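Local coordinates for putative aliphatic sulfonates-binding protein (Escherichia coli, PDB 2X26) that serves as the probable periplasmic binding protein of an ABC transport system that imports aliphatic sulfonates, at residues 192-195 / 201-204; 119-124 / 265-270; 20-25 / 217-222; 222-227 / 233-238. All coordinates share one frame; numbering follows the deposited sequence. Where two conformers were deposited one is given.

Contact 1: residues 192-195 / 201-204; sequences RPYA and FIQG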
loop_
_atom_site.group_PDB
_atom_site.type_symbol
_atom_site.label_atom_id
_atom_site.label_comp_id
_atom_site.label_asym_id
_atom_site.label_seq_id
_atom_site.Cartn_x
_atom_site.Cartn_y
_atom_site.Cartn_z
ATOM N N ARG A 192 1.471 12.316 -12.994
ATOM C CA ARG A 192 0.775 12.131 -14.249
ATOM C C ARG A 192 1.651 12.265 -15.505
ATOM O O ARG A 192 1.541 11.452 -16.426
ATOM C CB ARG A 192 -0.489 12.970 -14.313
ATOM C CG ARG A 192 -1.344 12.706 -15.560
ATOM C CD ARG A 192 -2.412 13.782 -15.699
ATOM N NE ARG A 192 -3.076 14.034 -14.420
ATOM C CZ ARG A 192 -4.198 13.432 -14.044
ATOM N NH1 ARG A 192 -4.771 12.527 -14.856
ATOM N NH2 ARG A 192 -4.727 13.698 -12.840
ATOM N N PRO A 193 2.566 13.240 -15.542
ATOM C CA PRO A 193 3.338 13.370 -16.774
ATOM C C PRO A 193 4.228 12.162 -16.999
ATOM O O PRO A 193 4.423 11.750 -18.158
ATOM C CB PRO A 193 4.195 14.627 -16.508
ATOM C CG PRO A 193 3.404 15.412 -15.607
ATOM C CD PRO A 193 2.792 14.395 -14.654
ATOM N N TYR A 194 4.739 11.555 -15.920
ATOM C CA TYR A 194 5.610 10.386 -16.076
ATOM C C TYR A 194 4.822 9.193 -16.552
ATOM O O TYR A 194 5.321 8.432 -17.362
ATOM C CB TYR A 194 6.281 9.995 -14.746
ATOM C CG TYR A 194 7.368 8.932 -14.819
ATOM C CD1 TYR A 194 8.699 9.289 -15.062
ATOM C CD2 TYR A 194 7.079 7.572 -14.627
ATOM C CE1 TYR A 194 9.726 8.333 -15.113
ATOM C CE2 TYR A 194 8.111 6.591 -14.709
ATOM C CZ TYR A 194 9.427 6.978 -14.934
ATOM O OH TYR A 194 10.456 6.038 -14.959
ATOM N N ALA A 195 3.610 9.030 -16.028
ATOM C CA ALA A 195 2.770 7.910 -16.429
ATOM C C ALA A 195 2.374 8.080 -17.921
ATOM O O ALA A 195 2.397 7.094 -18.674
ATOM C CB ALA A 195 1.548 7.861 -15.550
ATOM N N PHE A 201 5.983 1.273 -20.503
ATOM C CA PHE A 201 7.034 0.981 -19.517
ATOM C C PHE A 201 6.457 0.701 -18.150
ATOM O O PHE A 201 6.794 -0.302 -17.526
ATOM C CB PHE A 201 8.052 2.151 -19.441
ATOM C CG PHE A 201 9.116 1.972 -18.392
ATOM C CD1 PHE A 201 10.116 1.017 -18.545
ATOM C CD2 PHE A 201 9.138 2.788 -17.271
ATOM C CE1 PHE A 201 11.107 0.848 -17.562
ATOM C CE2 PHE A 201 10.132 2.640 -16.318
ATOM C CZ PHE A 201 11.115 1.673 -16.464
ATOM N N ILE A 202 5.558 1.565 -17.696
ATOM C CA ILE A 202 4.963 1.421 -16.372
ATOM C C ILE A 202 4.162 0.112 -16.291
ATOM O O ILE A 202 4.180 -0.608 -15.285
ATOM C CB ILE A 202 4.067 2.630 -16.045
ATOM C CG1 ILE A 202 4.940 3.874 -15.776
ATOM C CG2 ILE A 202 3.151 2.334 -14.836
ATOM C CD1 ILE A 202 5.885 3.708 -14.597
ATOM N N GLN A 203 3.470 -0.201 -17.373
ATOM C CA GLN A 203 2.676 -1.409 -17.357
ATOM C C GLN A 203 3.560 -2.637 -17.189
ATOM O O GLN A 203 3.208 -3.567 -16.430
ATOM C CB GLN A 203 1.836 -1.495 -18.625
ATOM C CG GLN A 203 0.798 -0.378 -18.680
ATOM C CD GLN A 203 -0.164 -0.588 -19.826
ATOM O OE1 GLN A 203 -0.750 -1.664 -19.948
ATOM N NE2 GLN A 203 -0.295 0.413 -20.694
ATOM N N GLY A 204 4.720 -2.598 -17.822
ATOM C CA GLY A 204 5.651 -3.707 -17.792
ATOM C C GLY A 204 6.280 -3.750 -16.417
ATOM O O GLY A 204 6.544 -4.850 -15.884
#

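Contact 2: residues 119-124 / 265-270; sequences LLLRAL and ADLFYE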
loop_
_atom_site.group_PDB
_atom_site.type_symbol
_atom_site.label_atom_id
_atom_site.label_comp_id
_atom_site.label_asym_id
_atom_site.label_seq_id
_atom_site.Cartn_x
_atom_site.Cartn_y
_atom_site.Cartn_z
ATOM N N LEU A 119 -10.223 1.249 9.610
ATOM C CA LEU A 119 -10.856 -0.047 9.950
ATOM C C LEU A 119 -11.745 0.167 11.150
ATOM O O LEU A 119 -12.886 -0.291 11.169
ATOM C CB LEU A 119 -9.811 -1.126 10.323
ATOM C CG LEU A 119 -10.409 -2.459 10.837
ATOM C CD1 LEU A 119 -10.496 -3.331 9.703
ATOM C CD2 LEU A 119 -9.499 -3.106 11.798
ATOM N N LEU A 120 -11.239 0.910 12.128
ATOM C CA LEU A 120 -11.970 1.094 13.380
ATOM C C LEU A 120 -13.225 1.918 13.199
ATOM O O LEU A 120 -14.281 1.531 13.739
ATOM C CB LEU A 120 -11.091 1.687 14.490
ATOM C CG LEU A 120 -11.764 1.787 15.850
ATOM C CD1 LEU A 120 -12.191 0.401 16.449
ATOM C CD2 LEU A 120 -10.841 2.559 16.823
ATOM N N LEU A 121 -13.154 3.037 12.460
ATOM C CA LEU A 121 -14.384 3.815 12.141
ATOM C C LEU A 121 -15.440 2.921 11.494
ATOM O O LEU A 121 -16.608 2.983 11.877
ATOM C CB LEU A 121 -14.100 4.971 11.172
ATOM C CG LEU A 121 -13.443 6.229 11.764
ATOM C CD1 LEU A 121 -13.077 7.155 10.623
ATOM C CD2 LEU A 121 -14.454 6.917 12.654
ATOM N N ARG A 122 -15.025 2.099 10.515
ATOM C CA ARG A 122 -15.966 1.222 9.802
ATOM C C ARG A 122 -16.515 0.074 10.628
ATOM O O ARG A 122 -17.717 -0.211 10.563
ATOM C CB ARG A 122 -15.327 0.670 8.547
ATOM C CG ARG A 122 -15.117 1.745 7.490
ATOM C CD ARG A 122 -14.195 1.199 6.462
ATOM N NE ARG A 122 -13.715 2.281 5.622
ATOM C CZ ARG A 122 -14.268 2.627 4.467
ATOM N NH1 ARG A 122 -15.333 1.960 3.989
ATOM N NH2 ARG A 122 -13.732 3.635 3.795
ATOM N N ALA A 123 -15.648 -0.557 11.419
ATOM C CA ALA A 123 -16.075 -1.627 12.322
ATOM C C ALA A 123 -17.072 -1.103 13.361
ATOM O O ALA A 123 -18.092 -1.762 13.650
ATOM C CB ALA A 123 -14.854 -2.250 13.032
ATOM N N LEU A 124 -16.744 0.045 13.969
ATOM C CA LEU A 124 -17.632 0.617 14.976
ATOM C C LEU A 124 -18.971 0.968 14.358
ATOM O O LEU A 124 -20.038 0.722 14.959
ATOM C CB LEU A 124 -17.001 1.852 15.630
ATOM C CG LEU A 124 -15.776 1.613 16.518
ATOM C CD1 LEU A 124 -15.277 2.969 17.024
ATOM C CD2 LEU A 124 -16.175 0.739 17.708
ATOM N N ALA A 265 -12.354 8.421 0.931
ATOM C CA ALA A 265 -12.020 9.855 0.889
ATOM C C ALA A 265 -13.145 10.668 1.508
ATOM O O ALA A 265 -12.888 11.568 2.319
ATOM C CB ALA A 265 -11.724 10.328 -0.511
ATOM N N ASP A 266 -14.388 10.308 1.185
ATOM C CA ASP A 266 -15.528 11.002 1.802
ATOM C C ASP A 266 -15.551 10.833 3.313
ATOM O O ASP A 266 -15.708 11.829 4.035
ATOM C CB ASP A 266 -16.861 10.569 1.209
ATOM C CG ASP A 266 -16.960 10.828 -0.293
ATOM O OD1 ASP A 266 -16.179 11.629 -0.853
ATOM O OD2 ASP A 266 -17.836 10.195 -0.914
ATOM N N LEU A 267 -15.354 9.603 3.790
ATOM C CA LEU A 267 -15.297 9.327 5.228
ATOM C C LEU A 267 -14.229 10.180 5.931
ATOM O O LEU A 267 -14.481 10.785 6.990
ATOM C CB LEU A 267 -14.986 7.844 5.479
ATOM C CG LEU A 267 -15.008 7.364 6.945
ATOM C CD1 LEU A 267 -16.408 7.613 7.551
ATOM C CD2 LEU A 267 -14.558 5.881 7.117
ATOM N N PHE A 268 -13.034 10.228 5.346
ATOM C CA PHE A 268 -11.960 11.030 5.905
ATOM C C PHE A 268 -12.268 12.531 5.908
ATOM O O PHE A 268 -12.047 13.194 6.926
ATOM C CB PHE A 268 -10.596 10.693 5.288
ATOM C CG PHE A 268 -9.913 9.530 5.967
ATOM C CD1 PHE A 268 -10.564 8.306 6.102
ATOM C CD2 PHE A 268 -8.605 9.649 6.472
ATOM C CE1 PHE A 268 -9.921 7.219 6.757
ATOM C CE2 PHE A 268 -7.996 8.589 7.111
ATOM C CZ PHE A 268 -8.639 7.373 7.242
ATOM N N TYR A 269 -12.851 13.049 4.821
ATOM C CA TYR A 269 -13.257 14.461 4.797
ATOM C C TYR A 269 -14.352 14.731 5.843
ATOM O O TYR A 269 -14.351 15.792 6.508
ATOM C CB TYR A 269 -13.785 14.840 3.417
ATOM C CG TYR A 269 -14.471 16.200 3.347
ATOM C CD1 TYR A 269 -13.736 17.376 3.494
ATOM C CD2 TYR A 269 -15.849 16.306 3.082
ATOM C CE1 TYR A 269 -14.345 18.627 3.403
ATOM C CE2 TYR A 269 -16.470 17.555 2.994
ATOM C CZ TYR A 269 -15.707 18.708 3.154
ATOM O OH TYR A 269 -16.306 19.945 3.062
ATOM N N GLU A 270 -15.319 13.812 5.937
ATOM C CA GLU A 270 -16.469 13.986 6.865
ATOM C C GLU A 270 -16.001 14.049 8.304
ATOM O O GLU A 270 -16.610 14.720 9.138
ATOM C CB GLU A 270 -17.515 12.876 6.713
ATOM C CG GLU A 270 -18.364 13.028 5.461
ATOM C CD GLU A 270 -19.029 11.720 5.017
ATOM O OE1 GLU A 270 -18.912 10.691 5.737
ATOM O OE2 GLU A 270 -19.659 11.733 3.928
#

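Contact 3: residues 20-25 / 217-222; sequences KSHQLL and RSQREQ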
loop_
_atom_site.group_PDB
_atom_site.type_symbol
_atom_site.label_atom_id
_atom_site.label_comp_id
_atom_site.label_asym_id
_atom_site.label_seq_id
_atom_site.Cartn_x
_atom_site.Cartn_y
_atom_site.Cartn_z
ATOM N N LYS A 20 13.203 -6.125 -6.400
ATOM C CA LYS A 20 14.507 -5.515 -6.107
ATOM C C LYS A 20 15.555 -6.579 -5.774
ATOM O O LYS A 20 16.639 -6.608 -6.359
ATOM C CB LYS A 20 14.355 -4.498 -4.948
ATOM C CG LYS A 20 15.685 -3.874 -4.516
ATOM C CD LYS A 20 15.510 -3.070 -3.199
ATOM C CE LYS A 20 16.847 -2.399 -2.795
ATOM N NZ LYS A 20 17.878 -3.385 -2.279
ATOM N N SER A 21 15.180 -7.504 -4.904
ATOM C CA SER A 21 16.102 -8.537 -4.449
ATOM C C SER A 21 16.552 -9.415 -5.607
ATOM O O SER A 21 17.742 -9.823 -5.687
ATOM C CB SER A 21 15.424 -9.398 -3.393
ATOM O OG SER A 21 15.272 -8.660 -2.201
ATOM N N HIS A 22 15.616 -9.723 -6.514
ATOM C CA HIS A 22 15.931 -10.577 -7.655
ATOM C C HIS A 22 16.485 -9.831 -8.848
ATOM O O HIS A 22 16.794 -10.421 -9.874
ATOM C CB HIS A 22 14.709 -11.428 -8.039
ATOM C CG HIS A 22 14.379 -12.463 -7.016
ATOM N ND1 HIS A 22 14.810 -13.763 -7.130
ATOM C CD2 HIS A 22 13.677 -12.399 -5.872
ATOM C CE1 HIS A 22 14.391 -14.459 -6.086
ATOM N NE2 HIS A 22 13.684 -13.660 -5.311
ATOM N N GLN A 23 16.652 -8.516 -8.700
ATOM C CA GLN A 23 17.171 -7.660 -9.764
ATOM C C GLN A 23 16.383 -7.736 -11.061
ATOM O O GLN A 23 16.922 -7.569 -12.137
ATOM C CB GLN A 23 18.694 -7.879 -9.996
ATOM C CG GLN A 23 19.467 -7.429 -8.733
ATOM C CD GLN A 23 20.965 -7.407 -8.909
ATOM O OE1 GLN A 23 21.470 -7.775 -9.949
ATOM N NE2 GLN A 23 21.684 -6.956 -7.883
ATOM N N LEU A 24 15.087 -7.991 -10.959
ATOM C CA LEU A 24 14.273 -8.205 -12.168
ATOM C C LEU A 24 14.203 -6.988 -13.084
ATOM O O LEU A 24 14.315 -7.141 -14.299
ATOM C CB LEU A 24 12.862 -8.634 -11.788
ATOM C CG LEU A 24 12.728 -9.945 -10.999
ATOM C CD1 LEU A 24 11.260 -10.120 -10.697
ATOM C CD2 LEU A 24 13.336 -11.153 -11.786
ATOM N N LEU A 25 14.069 -5.789 -12.514
ATOM C CA LEU A 25 13.982 -4.577 -13.342
ATOM C C LEU A 25 15.308 -4.240 -13.986
ATOM O O LEU A 25 15.362 -3.829 -15.128
ATOM C CB LEU A 25 13.499 -3.374 -12.525
ATOM C CG LEU A 25 12.044 -3.399 -12.084
ATOM C CD1 LEU A 25 11.678 -2.093 -11.420
ATOM C CD2 LEU A 25 11.044 -3.672 -13.223
ATOM N N ARG A 217 4.834 -17.349 -3.331
ATOM C CA ARG A 217 4.155 -18.654 -3.353
ATOM C C ARG A 217 5.013 -19.728 -4.010
ATOM O O ARG A 217 5.118 -20.863 -3.508
ATOM C CB ARG A 217 2.792 -18.570 -4.047
ATOM C CG ARG A 217 2.027 -19.885 -4.052
ATOM C CD ARG A 217 0.723 -19.774 -4.832
ATOM N NE ARG A 217 -0.103 -20.978 -4.705
ATOM C CZ ARG A 217 -1.424 -20.979 -4.875
ATOM N NH1 ARG A 217 -2.050 -19.844 -5.164
ATOM N NH2 ARG A 217 -2.123 -22.103 -4.750
ATOM N N SER A 218 5.646 -19.406 -5.136
ATOM C CA SER A 218 6.379 -20.462 -5.882
ATOM C C SER A 218 7.743 -20.772 -5.274
ATOM O O SER A 218 8.242 -21.877 -5.421
ATOM C CB SER A 218 6.522 -20.096 -7.365
ATOM O OG SER A 218 7.275 -18.882 -7.456
ATOM N N GLN A 219 8.300 -19.802 -4.553
ATOM C CA GLN A 219 9.586 -19.953 -3.877
ATOM C C GLN A 219 9.397 -19.455 -2.436
ATOM O O GLN A 219 10.074 -18.515 -1.960
ATOM C CB GLN A 219 10.722 -19.191 -4.618
ATOM C CG GLN A 219 11.309 -19.905 -5.841
ATOM C CD GLN A 219 12.094 -18.967 -6.777
ATOM O OE1 GLN A 219 12.903 -18.163 -6.338
ATOM N NE2 GLN A 219 11.837 -19.076 -8.070
ATOM N N ARG A 220 8.472 -20.090 -1.718
ATOM C CA ARG A 220 8.125 -19.614 -0.361
ATOM C C ARG A 220 9.308 -19.670 0.614
ATOM O O ARG A 220 9.535 -18.737 1.364
ATOM C CB ARG A 220 6.927 -20.450 0.179
ATOM C CG ARG A 220 6.385 -19.911 1.511
ATOM C CD ARG A 220 5.231 -20.757 1.948
ATOM N NE ARG A 220 4.956 -20.640 3.377
ATOM C CZ ARG A 220 4.085 -19.789 3.889
ATOM N NH1 ARG A 220 3.443 -18.914 3.083
ATOM N NH2 ARG A 220 3.894 -19.789 5.199
ATOM N N GLU A 221 10.070 -20.767 0.623
ATOM C CA GLU A 221 11.198 -20.849 1.540
ATOM C C GLU A 221 12.207 -19.704 1.346
ATOM O O GLU A 221 12.630 -19.059 2.324
ATOM C CB GLU A 221 11.921 -22.200 1.369
ATOM C CG GLU A 221 13.091 -22.420 2.300
ATOM C CD GLU A 221 13.893 -23.714 1.984
ATOM O OE1 GLU A 221 13.806 -24.282 0.862
ATOM O OE2 GLU A 221 14.676 -24.161 2.848
ATOM N N GLN A 222 12.575 -19.478 0.088
ATOM C CA GLN A 222 13.558 -18.449 -0.255
ATOM C C GLN A 222 12.986 -17.077 0.075
ATOM O O GLN A 222 13.703 -16.211 0.616
ATOM C CB GLN A 222 13.885 -18.530 -1.727
ATOM C CG GLN A 222 14.615 -17.332 -2.268
ATOM C CD GLN A 222 14.786 -17.398 -3.778
ATOM O OE1 GLN A 222 13.838 -17.143 -4.553
ATOM N NE2 GLN A 222 15.989 -17.755 -4.206
#

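Contact 4: residues 222-227 / 233-238; sequences QSIALL and LPAPVI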
loop_
_atom_site.group_PDB
_atom_site.type_symbol
_atom_site.label_atom_id
_atom_site.label_comp_id
_atom_site.label_asym_id
_atom_site.label_seq_id
_atom_site.Cartn_x
_atom_site.Cartn_y
_atom_site.Cartn_z
ATOM N N GLN A 222 12.575 -19.478 0.088
ATOM C CA GLN A 222 13.558 -18.449 -0.255
ATOM C C GLN A 222 12.986 -17.077 0.075
ATOM O O GLN A 222 13.703 -16.211 0.616
ATOM C CB GLN A 222 13.885 -18.530 -1.727
ATOM C CG GLN A 222 14.615 -17.332 -2.268
ATOM C CD GLN A 222 14.786 -17.398 -3.778
ATOM O OE1 GLN A 222 13.838 -17.143 -4.553
ATOM N NE2 GLN A 222 15.989 -17.755 -4.206
ATOM N N SER A 223 11.701 -16.887 -0.223
ATOM C CA SER A 223 11.090 -15.562 -0.023
ATOM C C SER A 223 10.948 -15.262 1.506
ATOM O O SER A 223 11.139 -14.129 1.981
ATOM C CB SER A 223 9.736 -15.500 -0.727
ATOM O OG SER A 223 9.845 -15.654 -2.134
ATOM N N ILE A 224 10.687 -16.300 2.297
ATOM C CA ILE A 224 10.581 -16.092 3.742
ATOM C C ILE A 224 11.942 -15.680 4.307
ATOM O O ILE A 224 12.027 -14.745 5.139
ATOM C CB ILE A 224 10.024 -17.367 4.463
ATOM C CG1 ILE A 224 8.511 -17.437 4.230
ATOM C CG2 ILE A 224 10.449 -17.345 5.973
ATOM C CD1 ILE A 224 7.907 -18.823 4.689
ATOM N N ALA A 225 13.000 -16.322 3.837
ATOM C CA ALA A 225 14.334 -15.984 4.291
ATOM C C ALA A 225 14.687 -14.531 3.920
ATOM O O ALA A 225 15.195 -13.750 4.758
ATOM C CB ALA A 225 15.340 -16.960 3.691
ATOM N N LEU A 226 14.351 -14.145 2.684
ATOM C CA LEU A 226 14.591 -12.777 2.213
ATOM C C LEU A 226 13.882 -11.747 3.072
ATOM O O LEU A 226 14.508 -10.810 3.570
ATOM C CB LEU A 226 14.174 -12.640 0.759
ATOM C CG LEU A 226 14.175 -11.188 0.326
ATOM C CD1 LEU A 226 15.617 -10.706 0.166
ATOM C CD2 LEU A 226 13.364 -11.065 -0.946
ATOM N N LEU A 227 12.578 -11.925 3.284
ATOM C CA LEU A 227 11.765 -10.927 3.975
ATOM C C LEU A 227 12.063 -10.947 5.487
ATOM O O LEU A 227 11.985 -9.906 6.147
ATOM C CB LEU A 227 10.278 -11.217 3.683
ATOM C CG LEU A 227 9.800 -10.996 2.249
ATOM C CD1 LEU A 227 8.364 -11.546 2.086
ATOM C CD2 LEU A 227 9.852 -9.478 1.864
ATOM N N LEU A 233 12.638 -9.556 11.012
ATOM C CA LEU A 233 11.682 -10.287 11.855
ATOM C C LEU A 233 11.957 -11.786 11.825
ATOM O O LEU A 233 12.511 -12.265 10.829
ATOM C CB LEU A 233 10.244 -10.026 11.338
ATOM C CG LEU A 233 9.659 -8.625 11.557
ATOM C CD1 LEU A 233 8.319 -8.484 10.883
ATOM C CD2 LEU A 233 9.548 -8.276 13.004
ATOM N N PRO A 234 11.527 -12.550 12.865
ATOM C CA PRO A 234 11.710 -14.009 12.809
ATOM C C PRO A 234 10.989 -14.664 11.636
ATOM O O PRO A 234 9.886 -14.230 11.256
ATOM C CB PRO A 234 11.101 -14.516 14.133
ATOM C CG PRO A 234 11.061 -13.341 15.017
ATOM C CD PRO A 234 10.914 -12.130 14.153
ATOM N N ALA A 235 11.612 -15.682 11.051
ATOM C CA ALA A 235 10.959 -16.488 10.003
ATOM C C ALA A 235 9.505 -16.895 10.294
ATOM O O ALA A 235 8.660 -16.744 9.409
ATOM C CB ALA A 235 11.801 -17.742 9.645
ATOM N N PRO A 236 9.195 -17.451 11.509
ATOM C CA PRO A 236 7.757 -17.764 11.705
ATOM C C PRO A 236 6.819 -16.562 11.638
ATOM O O PRO A 236 5.632 -16.723 11.284
ATOM C CB PRO A 236 7.716 -18.400 13.105
ATOM C CG PRO A 236 9.140 -18.991 13.267
ATOM C CD PRO A 236 9.996 -17.898 12.666
ATOM N N VAL A 237 7.282 -15.377 12.015
ATOM C CA VAL A 237 6.455 -14.159 11.870
ATOM C C VAL A 237 6.167 -13.855 10.392
ATOM O O VAL A 237 5.018 -13.549 10.006
ATOM C CB VAL A 237 7.109 -12.953 12.607
ATOM C CG1 VAL A 237 6.315 -11.663 12.358
ATOM C CG2 VAL A 237 7.144 -13.257 14.116
ATOM N N ILE A 238 7.199 -14.011 9.552
ATOM C CA ILE A 238 7.090 -13.817 8.078
ATOM C C ILE A 238 6.150 -14.876 7.490
ATOM O O ILE A 238 5.362 -14.553 6.571
ATOM C CB ILE A 238 8.449 -13.912 7.388
ATOM C CG1 ILE A 238 9.399 -12.830 7.935
ATOM C CG2 ILE A 238 8.331 -13.780 5.856
ATOM C CD1 ILE A 238 8.814 -11.434 7.870
#

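Contact 1: residues 192-195 / 201-204
The aromatic ring of Y194 meets I202 and F201 across the join of helix 192-197 and helix 199-218. The apolar part of the contact is a single methyl set against a ring edge: CD1 of I202 lies close to the plane of the Y194 ring, 3.6 Å from CE2 and 4.0 Å from CD2. With CG of Y194 anti to the backbone N (chi1 -171°), the ring swings away from that N toward helix 199-218, where its CE2/CD2 edge meets the methyl. Isoleucine suits the place because its long CG1 branch brings CD1 forward from a backbone that stays well back.

The second kind of contact joins a polar atom to an aromatic carbon. OH of Y194 comes within 3.7 Å of CE2 of F201, approaching the ring obliquely. This is packing alone, since the hydroxyl is hydrogen-bonded to O of A4, and the F201 ring meets Y29 edge-to-face. P2 and L5 also touch both aromatic side chains.

Tyrosine thus serves two needs at once: its ring edge gives I202 an apolar neighbour, while the hydroxyl at its far end, satisfied by A4, links helix 192-197 to the first residue of strand 4-9.

Contact 2: residues 119-124 / 265-270
L267 stretches toward L121 and R122 because its CG is anti to the backbone N (chi1 -175°), and a second torsion near +60° then places CD2 at the front of the side chain. L121 takes a different first torsion, with CG anti to its carbonyl carbon (chi1 -78°), and the two leucine side chains run antiparallel, side by side. CD1 of L121 and CD2 of L267 meet at 4.0 Å, an ordinary methyl-to-methyl distance that fits light packing between two segments whose nearest CA atoms, those of L121 and L267, are 8.9 Å apart.

R122 supplies a second surface for the same methyl. Its chain runs extended from CG to NE, so that CD2 of L267 lies 4.2 Å from CG and 4.0 Å from NE of R122, oblique to the guanidinium. Arginine suits this partly exposed edge: its long chain, from CG out to the guanidinium, runs beside the leucine methyl, while NE is hydrogen-bonded to OD1 of N118 one turn earlier in its own helix. The apolar side of helix 115-126 faces its sheet, where L120 touches I89, V108 and F110.

The contact thus lays helix 255-270 on the outer side of a helix that covers one of the two five-stranded sheets. Both sheets have the strand order of class II periplasmic binding proteins, the two-lobed alpha/beta fold to which this protein belongs.

Contact 3: residues 20-25 / 217-222
The imidazole of H22 and the side-chain amide of Q222 make the close part of this small surface contact. The end of the amide comes in at the ring edge, near its plane, and CD of Q222 is 3.8 Å from CE1 of H22. Ring and amide planes stand 63° apart, so the groups do not stack. An extended chain, with CG anti to the backbone N (chi1 166°), brings Q222 across from an exposed position on helix 220-231. Histidine suits the place: its flat ring can lie on L215 of helix 199-218 while its polar rim meets a polar side chain.

The other side is looser. Q219 lies at the margin and covers little area, and polar, flexible residues suit such a border. Were H22 cut back to an alanine, the amide of Q222 is likely to lose its ring neighbour and L215 to be uncovered.

Both segments are helix junctions. Q23, with positive phi, ends helix 14-21 in a Schellman motif and is also the N-cap of helix 24-28. Q219 likewise stands between helices 199-218 and 220-231. L24 packs on T208 and A212 of helix 199-218, and L25 turns inward to strands 4-9 and 33-38.

Contact 4: residues 222-227 / 233-238
I238 sets its CG2 methyl between I224 and L227, 3.9 Å from CA of I224 and 3.9 Å from CB of L227. Its first torsion (chi1 -60°) puts that methyl anti to the backbone N and leaves CG1 beside N, and the next torsion (-53°) folds the chain back so that CD1 lies 3.9 Å from O of L227. The two branches of one isoleucine thus cover a full helical turn of the partner, which is why a beta-branched residue suits the place.

I224 also divides its branches. CG1, in an extended chain, passes CG2 of I238 at 4.0 Å, while CG2 reaches CB of A235 at 3.9 Å. Alanine's small side chain lets the first turn of helix 235-243 come this near. Trimming I238 to an alanine is likely to open a gap here, with CA of I224 and CB of L227 left without the CG2 methyl that now packs on both.

P234 occupies the N-cap ahead of this helix. L227 continues inward to V17 of helix 14-21 and L242 of helix 235-243, and V237 packs on S164 and L168 of helix 162-169, so helix 235-243 is held between helices 220-231 and 162-169.

How the contacts relate
Contacts 3 and 4 are neighbours, with centres 12 Å apart; they share Q222 and helix 220-231. Contact 1 uses helix 199-218, as contact 3 does, and its centre lies 23 Å from that of contact 3. Contact 2 stands apart, its centre 31 to 36 Å from those of the other three, beside the sheet that contains strand 107-110. Along the chain, contacts 2 and 3 alternate their segments, contact 1 falls between the segments of both, and contact 4 follows contact 3 but precedes the second segment of contact 2. The run of helices from 192-197 to 255-270 thus leaves strand 186-191 of one sheet and ends on a helix packed against the other.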